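Local coordinates for acyl-coenzyme A thioesterase THEM4 (Rhodococcus sp., PDB 2OV9), which probably hydrolyses medium- and long-chain fatty acyl-coenzyme A thioesters to free fatty acid and coenzyme A, at residues 161-166 with 200-205; 170-175 with 190-195; 32-37 with 95-100. All coordinates share one frame; numbering follows the deposited sequence.

In the fold
Contacts 1 and 2 lie side by side in one antiparallel sheet, their centres about 10 Å apart: strand 199-208, used in contact 1, neighbours strand 185-194, used in contact 2, and contact 2 is nested along the chain inside the loop that contact 1 closes. Both are partly buried, with backbone ladders, mostly apolar side chains toward helix 131-148 and mostly polar ones on the other face. Contact 3 is different: a buried junction of helix 26-43 with a loop without helix or strand, about 26 Å from contact 1 and 21 Å from contact 2 between centres, where one arginine binds backbone carbonyls. Contacts 1 and 3 also touch the second subunit, whereas contact 2 meets no other chain of the assembly.

Contact 1 of 3, residues 161-166 with 200-205; sequences RYHRPT and CVSVEG
His163 and Ser202 meet just where strand 154-162 leaves the hot-dog sheet. Before that point the ladder is regular: Arg161 and Ser202 form an antiparallel hydrogen-bonded pair, with Arg161 N 2.9 Å from Ser202 O and the reverse bond as short. Beyond it, Cys200 O takes two backbone donors, His163 N at 2.8 Å and Arg164 N at a longer 3.3 Å. On the strand's other flank, Cys200 and Val201 both face Ile192, a classic beta bulge.

The His163 side chain can be followed outward. CB lies 3.6 Å from Cys200 O; chi1 of -53° sets CG beside the backbone N, itself bonded to Cys200 O; CD2 is about equally far from Cys200 O and Ser202 OG; NE2 ends 2.7 Å from Ser202 OG in a nearly straight bond (176°), either atom possibly the donor. CE1 sits 3.4 Å above the Arg161 guanidinium plane, offset toward its rim. An alanine in place of His163 would probably leave Ser202 OG without this partner and the Arg161 guanidinium freer to turn.

The opposite face is mostly apolar. Val201 CG1 lies over the Tyr162 ring, 4.1 Å from its centroid, in a CH-pi contact, while Val201 CG2 approaches Thr166 OG1 at 3.5 Å. Tyr162 OH, the polar exception, bonds to Gly131 O at the start of helix 131-148. Arg161 also pairs with a strand of the second subunit, so the sheet continues across the dimer. The chemistry thus divides by face: mainly hydrocarbon toward the helix, and on the other side an imidazole–hydroxyl bond that ties the departing loop to strand 199-208.

Contact 2 of 3, residues 170-175 with 190-195; sequences EPLTLT and GDIRTA
Strands 171-175 and 190-194 run antiparallel, their axes 4.6 Å apart at closest and 157° between directions, with Thr173–Arg193 and Thr175–Asp191 as hydrogen-bonded pairs and Leu174–Ile192 as a non-hydrogen-bonded pair between them. They are the two arms of a beta hairpin in the hot-dog sheet. The bond from Thr173 N to Arg193 O measures 2.8 Å; that from Thr175 N to Asp191 O is longer, at 3.1 Å. Gly190 allows close approach at the end of the paired region, since a side chain there would collide with Thr175 O.

On the face of Thr173 and Thr175, Arg193 grips Asp191 side-on in a salt bridge, NE bonding OD1 and NH2 bonding OD2 at 3.0 Å, each oxygen approached from above the carboxylate plane. Arg193 NH1 is bonded to Gly197 O, which is likely to limit rotation further. A water at the guanidinium edge joins Asp191 OD1 to Thr173 O and Thr175 OG1, linking both strands. A second water accepts from Ala195 N and donates to Glu170 OE2, 2.9 Å away, where the chain enters the hairpin at Glu170 and leaves at Ala195.

On the other face Leu174 touches Val141 and Ile192 touches Ser134 and Leu138 of helix 131-148. Beside them, Leu172 CB lies 4.0 Å from Ile192 CG2. Leu174 and Ile192 run alongside one another in the same direction, and Leu174 CD2 presses to 3.5 Å from Ile192 CG1, closer than carbons normally pack.

Contact 3 of 3, residues 32-37 with 95-100; sequences DAARRV and ENALAP
Asn96 O is gripped by two donors from opposite faces of its plane: Arg35 NH2 at 3.0 Å, well above the carbonyl plane (65° out of it), and Ala99 N at 2.9 Å, the bond that closes a type I beta turn from Asn96 to Ala99. Arg35 reaches it from helix 26-43 with its chain extended from CG to NE (chi3 180°). On the way CG passes 3.6 Å from Ala97 O, and NE gives a second bond to Ala99 O, 2.8 Å long. NH2 also bonds to Pro94 O, while NH1 makes a weak bond, as part of a salt bridge, to Asp32 OD1 one helical turn back. Inside the loop, Asn96 OD1 accepts from Leu98 N, forming an Asx turn. A single methyl contact adds to this, Ala34 CB resting 4.1 Å from Ala97 CB.

The second subunit borders the junction: its Leu41 packs on Ala34 and its Val38 on Leu98. Chemically, a single guanidinium serves as multiple donor to carbonyls of a loop without helix or strand, shaped by its turns, joining the N-terminal helical part to it, and the Asp32 carboxylate is likely to offset part of its positive charge.

Contact 1 of 3, residues 161-166 with 200-205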
ATOM      1  N   ARG B 161     -11.908 -11.464  -2.155  1.00 34.15           N
ATOM      2  CA  ARG B 161     -11.975 -12.539  -3.134  1.00 34.12           C
ATOM      3  C   ARG B 161     -11.486 -12.019  -4.481  1.00 33.98           C
ATOM      4  O   ARG B 161     -11.848 -10.923  -4.892  1.00 33.57           O
ATOM      5  CB  ARG B 161     -13.426 -13.059  -3.246  1.00 33.84           C
ATOM      6  CG  ARG B 161     -13.875 -13.902  -2.044  1.00 35.64           C
ATOM      7  CD  ARG B 161     -15.147 -14.750  -2.318  1.00 36.08           C
ATOM      8  NE  ARG B 161     -14.986 -15.672  -3.447  1.00 40.06           N
ATOM      9  CZ  ARG B 161     -15.849 -15.814  -4.453  1.00 42.82           C
ATOM     10  NH1 ARG B 161     -16.996 -15.123  -4.490  1.00 40.89           N
ATOM     11  NH2 ARG B 161     -15.573 -16.685  -5.421  1.00 45.13           N
ATOM     12  N   TYR B 162     -10.686 -12.831  -5.167  1.00 33.43           N
ATOM     13  CA  TYR B 162     -10.035 -12.438  -6.394  1.00 33.42           C
ATOM     14  C   TYR B 162     -10.585 -13.256  -7.544  1.00 34.14           C
ATOM     15  O   TYR B 162     -10.427 -14.476  -7.576  1.00 33.79           O
ATOM     16  CB  TYR B 162      -8.513 -12.634  -6.251  1.00 33.33           C
ATOM     17  CG  TYR B 162      -7.931 -11.744  -5.176  1.00 34.46           C
ATOM     18  CD1 TYR B 162      -7.385 -10.495  -5.495  1.00 34.82           C
ATOM     19  CD2 TYR B 162      -7.959 -12.127  -3.837  1.00 33.55           C
ATOM     20  CE1 TYR B 162      -6.866  -9.662  -4.484  1.00 35.61           C
ATOM     21  CE2 TYR B 162      -7.456 -11.296  -2.831  1.00 35.37           C
ATOM     22  CZ  TYR B 162      -6.896 -10.073  -3.175  1.00 36.14           C
ATOM     23  OH  TYR B 162      -6.402  -9.256  -2.180  1.00 36.86           O
ATOM     24  N   HIS B 163     -11.196 -12.569  -8.496  1.00 34.50           N
ATOM     25  CA  HIS B 163     -11.987 -13.209  -9.535  1.00 35.82           C
ATOM     26  C   HIS B 163     -11.283 -13.233 -10.881  1.00 36.53           C
ATOM     27  O   HIS B 163     -11.339 -14.235 -11.594  1.00 36.10           O
ATOM     28  CB  HIS B 163     -13.333 -12.479  -9.658  1.00 35.66           C
ATOM     29  CG  HIS B 163     -14.067 -12.346  -8.356  1.00 36.99           C
ATOM     30  ND1 HIS B 163     -14.864 -13.352  -7.850  1.00 39.32           N
ATOM     31  CD2 HIS B 163     -14.098 -11.348  -7.442  1.00 35.35           C
ATOM     32  CE1 HIS B 163     -15.361 -12.974  -6.683  1.00 39.89           C
ATOM     33  NE2 HIS B 163     -14.925 -11.757  -6.417  1.00 37.50           N
ATOM     34  N   ARG B 164     -10.671 -12.101 -11.242  1.00 36.91           N
ATOM     35  CA  ARG B 164     -10.039 -11.905 -12.544  1.00 37.94           C
ATOM     36  C   ARG B 164      -8.799 -11.044 -12.301  1.00 37.80           C
ATOM     37  O   ARG B 164      -8.788 -10.231 -11.371  1.00 35.86           O
ATOM     38  CB  ARG B 164     -10.973 -11.144 -13.489  1.00 37.74           C
ATOM     39  CG  ARG B 164     -12.355 -11.738 -13.647  1.00 39.11           C
ATOM     40  CD  ARG B 164     -13.249 -10.871 -14.522  1.00 40.29           C
ATOM     41  NE  ARG B 164     -12.737 -10.723 -15.885  1.00 43.59           N
ATOM     42  CZ  ARG B 164     -12.867 -11.634 -16.860  1.00 46.43           C
ATOM     43  NH1 ARG B 164     -13.503 -12.785 -16.652  1.00 48.25           N
ATOM     44  NH2 ARG B 164     -12.367 -11.390 -18.063  1.00 45.77           N
ATOM     45  N   PRO B 165      -7.733 -11.251 -13.098  1.00 37.95           N
ATOM     46  CA  PRO B 165      -6.560 -10.355 -13.065  1.00 37.73           C
ATOM     47  C   PRO B 165      -6.943  -8.867 -13.051  1.00 37.17           C
ATOM     48  O   PRO B 165      -7.886  -8.452 -13.736  1.00 37.09           O
ATOM     49  CB  PRO B 165      -5.845 -10.690 -14.379  1.00 38.08           C
ATOM     50  CG  PRO B 165      -6.116 -12.185 -14.543  1.00 38.24           C
ATOM     51  CD  PRO B 165      -7.534 -12.379 -14.038  1.00 38.50           C
ATOM     52  N   THR B 166      -6.219  -8.082 -12.265  1.00 35.82           N
ATOM     53  CA  THR B 166      -6.503  -6.662 -12.134  1.00 34.66           C
ATOM     54  C   THR B 166      -5.378  -5.890 -12.812  1.00 33.72           C
ATOM     55  O   THR B 166      -4.274  -5.844 -12.293  1.00 34.42           O
ATOM     56  CB  THR B 166      -6.555  -6.263 -10.650  1.00 34.27           C
ATOM     57  OG1 THR B 166      -7.410  -7.168  -9.931  1.00 35.85           O
ATOM     58  CG2 THR B 166      -7.094  -4.854 -10.519  1.00 33.96           C
ATOM     59  N   CYS B 200     -13.044  -7.700 -10.719  1.00 34.30           N
ATOM     60  CA  CYS B 200     -11.700  -8.228 -10.559  1.00 34.35           C
ATOM     61  C   CYS B 200     -11.502  -8.714  -9.133  1.00 34.16           C
ATOM     62  O   CYS B 200     -11.047  -9.846  -8.906  1.00 34.33           O
ATOM     63  CB  CYS B 200     -10.677  -7.127 -10.858  1.00 34.30           C
ATOM     64  SG  CYS B 200     -10.688  -6.690 -12.571  1.00 38.82           S
ATOM     65  N   VAL B 201     -11.827  -7.848  -8.179  1.00 33.54           N
ATOM     66  CA  VAL B 201     -11.698  -8.159  -6.754  1.00 33.59           C
ATOM     67  C   VAL B 201     -12.961  -7.709  -6.050  1.00 34.29           C
ATOM     68  O   VAL B 201     -13.552  -6.679  -6.393  1.00 33.40           O
ATOM     69  CB  VAL B 201     -10.521  -7.406  -6.107  1.00 34.60           C
ATOM     70  CG1 VAL B 201     -10.230  -7.960  -4.659  1.00 31.94           C
ATOM     71  CG2 VAL B 201      -9.289  -7.553  -6.956  1.00 36.22           C
ATOM     72  N   SER B 202     -13.380  -8.454  -5.030  1.00 34.40           N
ATOM     73  CA  SER B 202     -14.515  -8.028  -4.249  1.00 34.06           C
ATOM     74  C   SER B 202     -14.137  -8.200  -2.788  1.00 34.75           C
ATOM     75  O   SER B 202     -13.216  -8.919  -2.470  1.00 34.43           O
ATOM     76  CB  SER B 202     -15.767  -8.849  -4.617  1.00 34.81           C
ATOM     77  OG  SER B 202     -15.630 -10.235  -4.294  1.00 35.10           O
ATOM     78  N   VAL B 203     -14.850  -7.514  -1.916  1.00 34.90           N
ATOM     79  CA  VAL B 203     -14.586  -7.581  -0.489  1.00 35.54           C
ATOM     80  C   VAL B 203     -15.871  -7.482   0.315  1.00 36.57           C
ATOM     81  O   VAL B 203     -16.852  -6.868  -0.133  1.00 35.51           O
ATOM     82  CB  VAL B 203     -13.600  -6.468  -0.045  1.00 35.73           C
ATOM     83  CG1 VAL B 203     -14.215  -5.076  -0.243  1.00 35.61           C
ATOM     84  CG2 VAL B 203     -13.158  -6.682   1.430  1.00 33.49           C
ATOM     85  N   GLU B 204     -15.863  -8.179   1.448  1.00 37.15           N
ATOM     86  CA  GLU B 204     -16.832  -8.011   2.535  0.50 38.28           C
ATOM     87  C   GLU B 204     -16.050  -7.663   3.806  1.00 38.59           C
ATOM     88  O   GLU B 204     -15.169  -8.449   4.214  1.00 38.32           O
ATOM     89  CB  GLU B 204     -17.597  -9.317   2.795  0.50 38.31           C
ATOM     90  CG  GLU B 204     -18.704  -9.673   1.801  0.50 39.06           C
ATOM     91  CD  GLU B 204     -19.369 -11.028   2.086  0.50 39.31           C
ATOM     92  OE1 GLU B 204     -19.305 -11.528   3.240  0.50 40.33           O
ATOM     93  OE2 GLU B 204     -19.966 -11.601   1.144  0.50 40.65           O
ATOM     94  N   GLY B 205     -16.367  -6.531   4.434  1.00 38.88           N
ATOM     95  CA  GLY B 205     -15.735  -6.155   5.714  1.00 39.82           C
ATOM     96  C   GLY B 205     -16.738  -6.042   6.844  1.00 40.79           C
ATOM     97  O   GLY B 205     -17.906  -5.685   6.637  1.00 40.36           O
TER

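Contact 2 of 3, residues 170-175 with 190-195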
ATOM      1  N   GLU B 170      -4.827   0.914 -16.710  1.00 35.90           N
ATOM      2  CA  GLU B 170      -6.171   1.142 -17.231  1.00 36.76           C
ATOM      3  C   GLU B 170      -7.113   1.493 -16.096  1.00 36.10           C
ATOM      4  O   GLU B 170      -6.818   1.195 -14.949  1.00 34.64           O
ATOM      5  CB  GLU B 170      -6.669  -0.053 -18.048  1.00 38.03           C
ATOM      6  CG  GLU B 170      -7.203  -1.197 -17.250  1.00 41.71           C
ATOM      7  CD  GLU B 170      -7.489  -2.407 -18.143  1.00 46.37           C
ATOM      8  OE1 GLU B 170      -6.588  -2.807 -18.911  1.00 46.62           O
ATOM      9  OE2 GLU B 170      -8.610  -2.960 -18.073  1.00 47.85           O
ATOM     10  N   PRO B 171      -8.236   2.154 -16.421  1.00 35.95           N
ATOM     11  CA  PRO B 171      -9.146   2.656 -15.398  1.00 35.72           C
ATOM     12  C   PRO B 171      -9.837   1.523 -14.631  1.00 35.70           C
ATOM     13  O   PRO B 171     -10.484   0.658 -15.234  1.00 35.32           O
ATOM     14  CB  PRO B 171     -10.167   3.491 -16.202  1.00 35.08           C
ATOM     15  CG  PRO B 171      -9.615   3.619 -17.562  1.00 35.85           C
ATOM     16  CD  PRO B 171      -8.696   2.491 -17.794  1.00 35.92           C
ATOM     17  N   LEU B 172      -9.658   1.515 -13.311  1.00 35.36           N
ATOM     18  CA  LEU B 172     -10.349   0.576 -12.419  1.00 36.11           C
ATOM     19  C   LEU B 172     -11.397   1.302 -11.560  1.00 36.90           C
ATOM     20  O   LEU B 172     -11.082   2.291 -10.915  1.00 36.19           O
ATOM     21  CB  LEU B 172      -9.328  -0.067 -11.455  1.00 37.03           C
ATOM     22  CG  LEU B 172      -8.089  -0.708 -12.100  1.00 36.55           C
ATOM     23  CD1 LEU B 172      -7.097  -1.158 -11.022  1.00 37.69           C
ATOM     24  CD2 LEU B 172      -8.446  -1.868 -13.056  1.00 35.52           C
ATOM     25  N   THR B 173     -12.635   0.801 -11.541  1.00 36.46           N
ATOM     26  CA  THR B 173     -13.682   1.428 -10.758  1.00 35.90           C
ATOM     27  C   THR B 173     -13.723   0.784  -9.409  1.00 36.27           C
ATOM     28  O   THR B 173     -13.953  -0.420  -9.316  1.00 36.08           O
ATOM     29  CB  THR B 173     -15.059   1.220 -11.405  1.00 35.90           C
ATOM     30  OG1 THR B 173     -15.002   1.660 -12.770  1.00 35.02           O
ATOM     31  CG2 THR B 173     -16.150   2.010 -10.629  1.00 35.23           C
ATOM     32  N   LEU B 174     -13.544   1.598  -8.376  1.00 36.69           N
ATOM     33  CA  LEU B 174     -13.665   1.171  -7.001  1.00 38.45           C
ATOM     34  C   LEU B 174     -15.022   1.613  -6.469  1.00 38.79           C
ATOM     35  O   LEU B 174     -15.428   2.744  -6.683  1.00 38.59           O
ATOM     36  CB  LEU B 174     -12.575   1.819  -6.149  1.00 38.29           C
ATOM     37  CG  LEU B 174     -11.113   1.839  -6.629  1.00 41.82           C
ATOM     38  CD1 LEU B 174     -10.227   2.511  -5.590  1.00 43.51           C
ATOM     39  CD2 LEU B 174     -10.561   0.447  -6.930  1.00 46.60           C
ATOM     40  N   THR B 175     -15.727   0.710  -5.790  1.00 38.76           N
ATOM     41  CA  THR B 175     -17.034   1.017  -5.220  1.00 39.28           C
ATOM     42  C   THR B 175     -17.146   0.351  -3.840  1.00 38.39           C
ATOM     43  O   THR B 175     -16.599  -0.730  -3.633  1.00 38.88           O
ATOM     44  CB  THR B 175     -18.158   0.479  -6.124  1.00 40.30           C
ATOM     45  OG1 THR B 175     -17.979   0.977  -7.465  1.00 45.07           O
ATOM     46  CG2 THR B 175     -19.503   0.926  -5.611  1.00 42.42           C
ATOM     47  N   GLY B 190     -17.725  -4.107  -1.243  1.00 34.96           N
ATOM     48  CA  GLY B 190     -17.176  -3.299  -2.332  1.00 36.13           C
ATOM     49  C   GLY B 190     -16.538  -4.202  -3.353  1.00 36.44           C
ATOM     50  O   GLY B 190     -16.443  -5.422  -3.154  1.00 35.98           O
ATOM     51  N   ASP B 191     -16.137  -3.615  -4.473  1.00 36.47           N
ATOM     52  CA  ASP B 191     -15.410  -4.374  -5.474  1.00 36.46           C
ATOM     53  C   ASP B 191     -14.612  -3.438  -6.343  1.00 36.15           C
ATOM     54  O   ASP B 191     -14.772  -2.211  -6.249  1.00 36.76           O
ATOM     55  CB  ASP B 191     -16.347  -5.243  -6.313  1.00 36.65           C
ATOM     56  CG  ASP B 191     -17.454  -4.459  -6.951  1.00 39.15           C
ATOM     57  OD1 ASP B 191     -17.181  -3.412  -7.589  1.00 39.01           O
ATOM     58  OD2 ASP B 191     -18.598  -4.921  -6.838  1.00 38.83           O
ATOM     59  N   ILE B 192     -13.755  -4.020  -7.169  1.00 34.42           N
ATOM     60  CA  ILE B 192     -12.939  -3.295  -8.136  1.00 33.80           C
ATOM     61  C   ILE B 192     -13.348  -3.907  -9.455  1.00 33.37           C
ATOM     62  O   ILE B 192     -13.282  -5.133  -9.600  1.00 32.34           O
ATOM     63  CB  ILE B 192     -11.425  -3.593  -7.952  1.00 33.48           C
ATOM     64  CG1 ILE B 192     -10.921  -2.977  -6.652  1.00 33.78           C
ATOM     65  CG2 ILE B 192     -10.611  -3.063  -9.150  1.00 32.53           C
ATOM     66  CD1 ILE B 192      -9.446  -3.266  -6.279  1.00 35.37           C
ATOM     67  N   ARG B 193     -13.743  -3.070 -10.413  1.00 33.55           N
ATOM     68  CA  ARG B 193     -14.112  -3.556 -11.742  1.00 33.66           C
ATOM     69  C   ARG B 193     -13.279  -2.915 -12.839  1.00 34.94           C
ATOM     70  O   ARG B 193     -12.817  -1.785 -12.702  1.00 36.21           O
ATOM     71  CB  ARG B 193     -15.588  -3.241 -12.025  1.00 33.81           C
ATOM     72  CG  ARG B 193     -16.540  -3.950 -11.089  1.00 33.99           C
ATOM     73  CD  ARG B 193     -17.994  -3.496 -11.233  1.00 35.54           C
ATOM     74  NE  ARG B 193     -18.751  -4.122 -10.142  1.00 40.65           N
ATOM     75  CZ  ARG B 193     -19.641  -5.098 -10.305  1.00 42.44           C
ATOM     76  NH1 ARG B 193     -19.936  -5.548 -11.520  1.00 45.07           N
ATOM     77  NH2 ARG B 193     -20.251  -5.621  -9.249  1.00 43.19           N
ATOM     78  N   THR B 194     -13.136  -3.601 -13.965  1.00 35.48           N
ATOM     79  CA  THR B 194     -12.581  -2.932 -15.131  1.00 35.72           C
ATOM     80  C   THR B 194     -13.666  -2.099 -15.806  1.00 35.79           C
ATOM     81  O   THR B 194     -14.848  -2.142 -15.418  1.00 35.44           O
ATOM     82  CB  THR B 194     -11.927  -3.931 -16.109  1.00 36.65           C
ATOM     83  OG1 THR B 194     -12.809  -5.037 -16.346  1.00 36.63           O
ATOM     84  CG2 THR B 194     -10.593  -4.426 -15.529  1.00 36.48           C
ATOM     85  N   ALA B 195     -13.268  -1.332 -16.822  1.00 35.28           N
ATOM     86  CA  ALA B 195     -14.178  -0.436 -17.526  1.00 35.09           C
ATOM     87  C   ALA B 195     -15.376  -1.155 -18.158  1.00 35.05           C
ATOM     88  O   ALA B 195     -16.446  -0.568 -18.298  1.00 35.33           O
ATOM     89  CB  ALA B 195     -13.395   0.359 -18.597  1.00 34.85           C
TER
HETATM   90  O   HOH W   1     -10.522  -0.897 -17.241  1.00 31.21           O
HETATM   91  O   HOH W   2     -16.552  -1.170  -8.891  1.00 28.60           O

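Contact 3 of 3, residues 32-37 with 95-100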
ATOM      1  N   ASP B  32       3.183  15.380  -5.952  1.00 34.15           N
ATOM      2  CA  ASP B  32       3.072  14.858  -7.324  1.00 37.05           C
ATOM      3  C   ASP B  32       4.429  14.591  -7.966  1.00 36.02           C
ATOM      4  O   ASP B  32       4.585  13.603  -8.697  1.00 37.20           O
ATOM      5  CB  ASP B  32       2.263  15.778  -8.220  1.00 37.17           C
ATOM      6  CG  ASP B  32       0.779  15.538  -8.091  1.00 43.30           C
ATOM      7  OD1 ASP B  32       0.357  14.387  -7.766  1.00 47.76           O
ATOM      8  OD2 ASP B  32       0.028  16.514  -8.308  1.00 48.49           O
ATOM      9  N   ALA B  33       5.401  15.464  -7.709  1.00 36.76           N
ATOM     10  CA  ALA B  33       6.742  15.309  -8.264  1.00 35.96           C
ATOM     11  C   ALA B  33       7.445  14.104  -7.633  1.00 36.49           C
ATOM     12  O   ALA B  33       8.104  13.331  -8.337  1.00 36.70           O
ATOM     13  CB  ALA B  33       7.543  16.569  -8.039  1.00 36.27           C
ATOM     14  N   ALA B  34       7.305  13.940  -6.314  1.00 36.01           N
ATOM     15  CA  ALA B  34       7.752  12.723  -5.640  1.00 35.64           C
ATOM     16  C   ALA B  34       7.149  11.449  -6.211  1.00 35.08           C
ATOM     17  O   ALA B  34       7.871  10.463  -6.419  1.00 35.47           O
ATOM     18  CB  ALA B  34       7.496  12.795  -4.121  1.00 35.40           C
ATOM     19  N   ARG B  35       5.844  11.450  -6.476  1.00 33.67           N
ATOM     20  CA  ARG B  35       5.200  10.271  -7.066  1.00 33.31           C
ATOM     21  C   ARG B  35       5.854   9.953  -8.410  1.00 33.63           C
ATOM     22  O   ARG B  35       6.018   8.789  -8.779  1.00 32.61           O
ATOM     23  CB  ARG B  35       3.693  10.509  -7.273  1.00 32.73           C
ATOM     24  CG  ARG B  35       2.887  10.625  -5.980  1.00 32.24           C
ATOM     25  CD  ARG B  35       1.346  10.651  -6.258  1.00 32.12           C
ATOM     26  NE  ARG B  35       0.620  10.772  -5.004  1.00 31.61           N
ATOM     27  CZ  ARG B  35       0.164  11.919  -4.522  1.00 32.01           C
ATOM     28  NH1 ARG B  35       0.321  13.044  -5.224  1.00 35.36           N
ATOM     29  NH2 ARG B  35      -0.451  11.950  -3.359  1.00 30.34           N
ATOM     30  N   ARG B  36       6.215  11.003  -9.134  1.00 33.92           N
ATOM     31  CA  ARG B  36       6.804  10.855 -10.465  1.00 35.01           C
ATOM     32  C   ARG B  36       8.219  10.247 -10.357  1.00 35.43           C
ATOM     33  O   ARG B  36       8.619   9.423 -11.186  1.00 35.19           O
ATOM     34  CB  ARG B  36       6.827  12.224 -11.152  1.00 35.39           C
ATOM     35  CG  ARG B  36       7.326  12.204 -12.549  1.00 36.59           C
ATOM     36  CD  ARG B  36       7.577  13.612 -13.058  1.00 38.11           C
ATOM     37  NE  ARG B  36       8.267  13.565 -14.342  1.00 36.37           N
ATOM     38  CZ  ARG B  36       8.668  14.641 -15.009  1.00 39.63           C
ATOM     39  NH1 ARG B  36       8.449  15.868 -14.511  1.00 36.70           N
ATOM     40  NH2 ARG B  36       9.286  14.492 -16.181  1.00 36.86           N
ATOM     41  N   VAL B  37       8.960  10.677  -9.346  1.00 35.25           N
ATOM     42  CA  VAL B  37      10.278  10.123  -9.020  1.00 35.62           C
ATOM     43  C   VAL B  37      10.182   8.621  -8.645  1.00 36.27           C
ATOM     44  O   VAL B  37      10.975   7.803  -9.150  1.00 35.58           O
ATOM     45  CB  VAL B  37      10.954  10.904  -7.850  1.00 36.23           C
ATOM     46  CG1 VAL B  37      12.169  10.141  -7.306  1.00 34.85           C
ATOM     47  CG2 VAL B  37      11.336  12.328  -8.265  1.00 35.87           C
ATOM     48  N   GLU B  95      -0.957  14.646   0.126  1.00 33.09           N
ATOM     49  CA  GLU B  95       0.426  14.858   0.497  1.00 33.70           C
ATOM     50  C   GLU B  95       1.148  13.550   0.811  1.00 33.29           C
ATOM     51  O   GLU B  95       2.284  13.557   1.321  1.00 32.78           O
ATOM     52  CB  GLU B  95       0.543  15.852   1.666  1.00 35.02           C
ATOM     53  CG  GLU B  95       0.307  17.302   1.265  1.00 38.03           C
ATOM     54  CD  GLU B  95      -1.089  17.828   1.609  1.00 44.24           C
ATOM     55  OE1 GLU B  95      -1.327  18.203   2.780  1.00 46.28           O
ATOM     56  OE2 GLU B  95      -1.937  17.943   0.700  1.00 46.52           O
ATOM     57  N   ASN B  96       0.496  12.431   0.480  1.00 32.86           N
ATOM     58  CA  ASN B  96       1.052  11.118   0.755  1.00 32.39           C
ATOM     59  C   ASN B  96       1.455  10.459  -0.557  1.00 32.70           C
ATOM     60  O   ASN B  96       0.612  10.001  -1.302  1.00 31.81           O
ATOM     61  CB  ASN B  96       0.062  10.271   1.564  1.00 33.07           C
ATOM     62  CG  ASN B  96       0.670   8.981   2.046  1.00 33.84           C
ATOM     63  OD1 ASN B  96       1.601   8.445   1.420  1.00 32.34           O
ATOM     64  ND2 ASN B  96       0.158   8.467   3.160  1.00 34.16           N
ATOM     65  N   ALA B  97       2.758  10.452  -0.857  1.00 32.25           N
ATOM     66  CA  ALA B  97       3.208   9.992  -2.162  1.00 32.81           C
ATOM     67  C   ALA B  97       2.997   8.496  -2.396  1.00 33.36           C
ATOM     68  O   ALA B  97       3.091   8.040  -3.540  1.00 33.57           O
ATOM     69  CB  ALA B  97       4.669  10.406  -2.449  1.00 31.74           C
ATOM     70  N   LEU B  98       2.662   7.756  -1.336  1.00 33.81           N
ATOM     71  CA  LEU B  98       2.232   6.348  -1.466  1.00 34.91           C
ATOM     72  C   LEU B  98       0.864   6.212  -2.093  1.00 34.28           C
ATOM     73  O   LEU B  98       0.561   5.162  -2.666  1.00 34.46           O
ATOM     74  CB  LEU B  98       2.146   5.655  -0.090  1.00 34.48           C
ATOM     75  CG  LEU B  98       3.434   4.981   0.406  1.00 36.29           C
ATOM     76  CD1 LEU B  98       4.532   5.949   0.482  1.00 36.64           C
ATOM     77  CD2 LEU B  98       3.198   4.347   1.786  1.00 37.22           C
ATOM     78  N   ALA B  99       0.027   7.246  -1.929  1.00 33.53           N
ATOM     79  CA  ALA B  99      -1.343   7.244  -2.451  1.00 32.84           C
ATOM     80  C   ALA B  99      -1.345   7.491  -3.955  1.00 32.51           C
ATOM     81  O   ALA B  99      -0.589   8.324  -4.440  1.00 32.49           O
ATOM     82  CB  ALA B  99      -2.206   8.311  -1.688  1.00 33.05           C
ATOM     83  N   PRO B 100      -2.152   6.730  -4.725  1.00 32.65           N
ATOM     84  CA  PRO B 100      -2.157   7.009  -6.154  1.00 32.33           C
ATOM     85  C   PRO B 100      -2.220   8.490  -6.544  1.00 32.57           C
ATOM     86  O   PRO B 100      -1.429   8.885  -7.382  1.00 33.11           O
ATOM     87  CB  PRO B 100      -3.366   6.208  -6.661  1.00 32.74           C
ATOM     88  CG  PRO B 100      -3.326   4.991  -5.791  1.00 32.75           C
ATOM     89  CD  PRO B 100      -2.997   5.560  -4.403  1.00 32.85           C
TER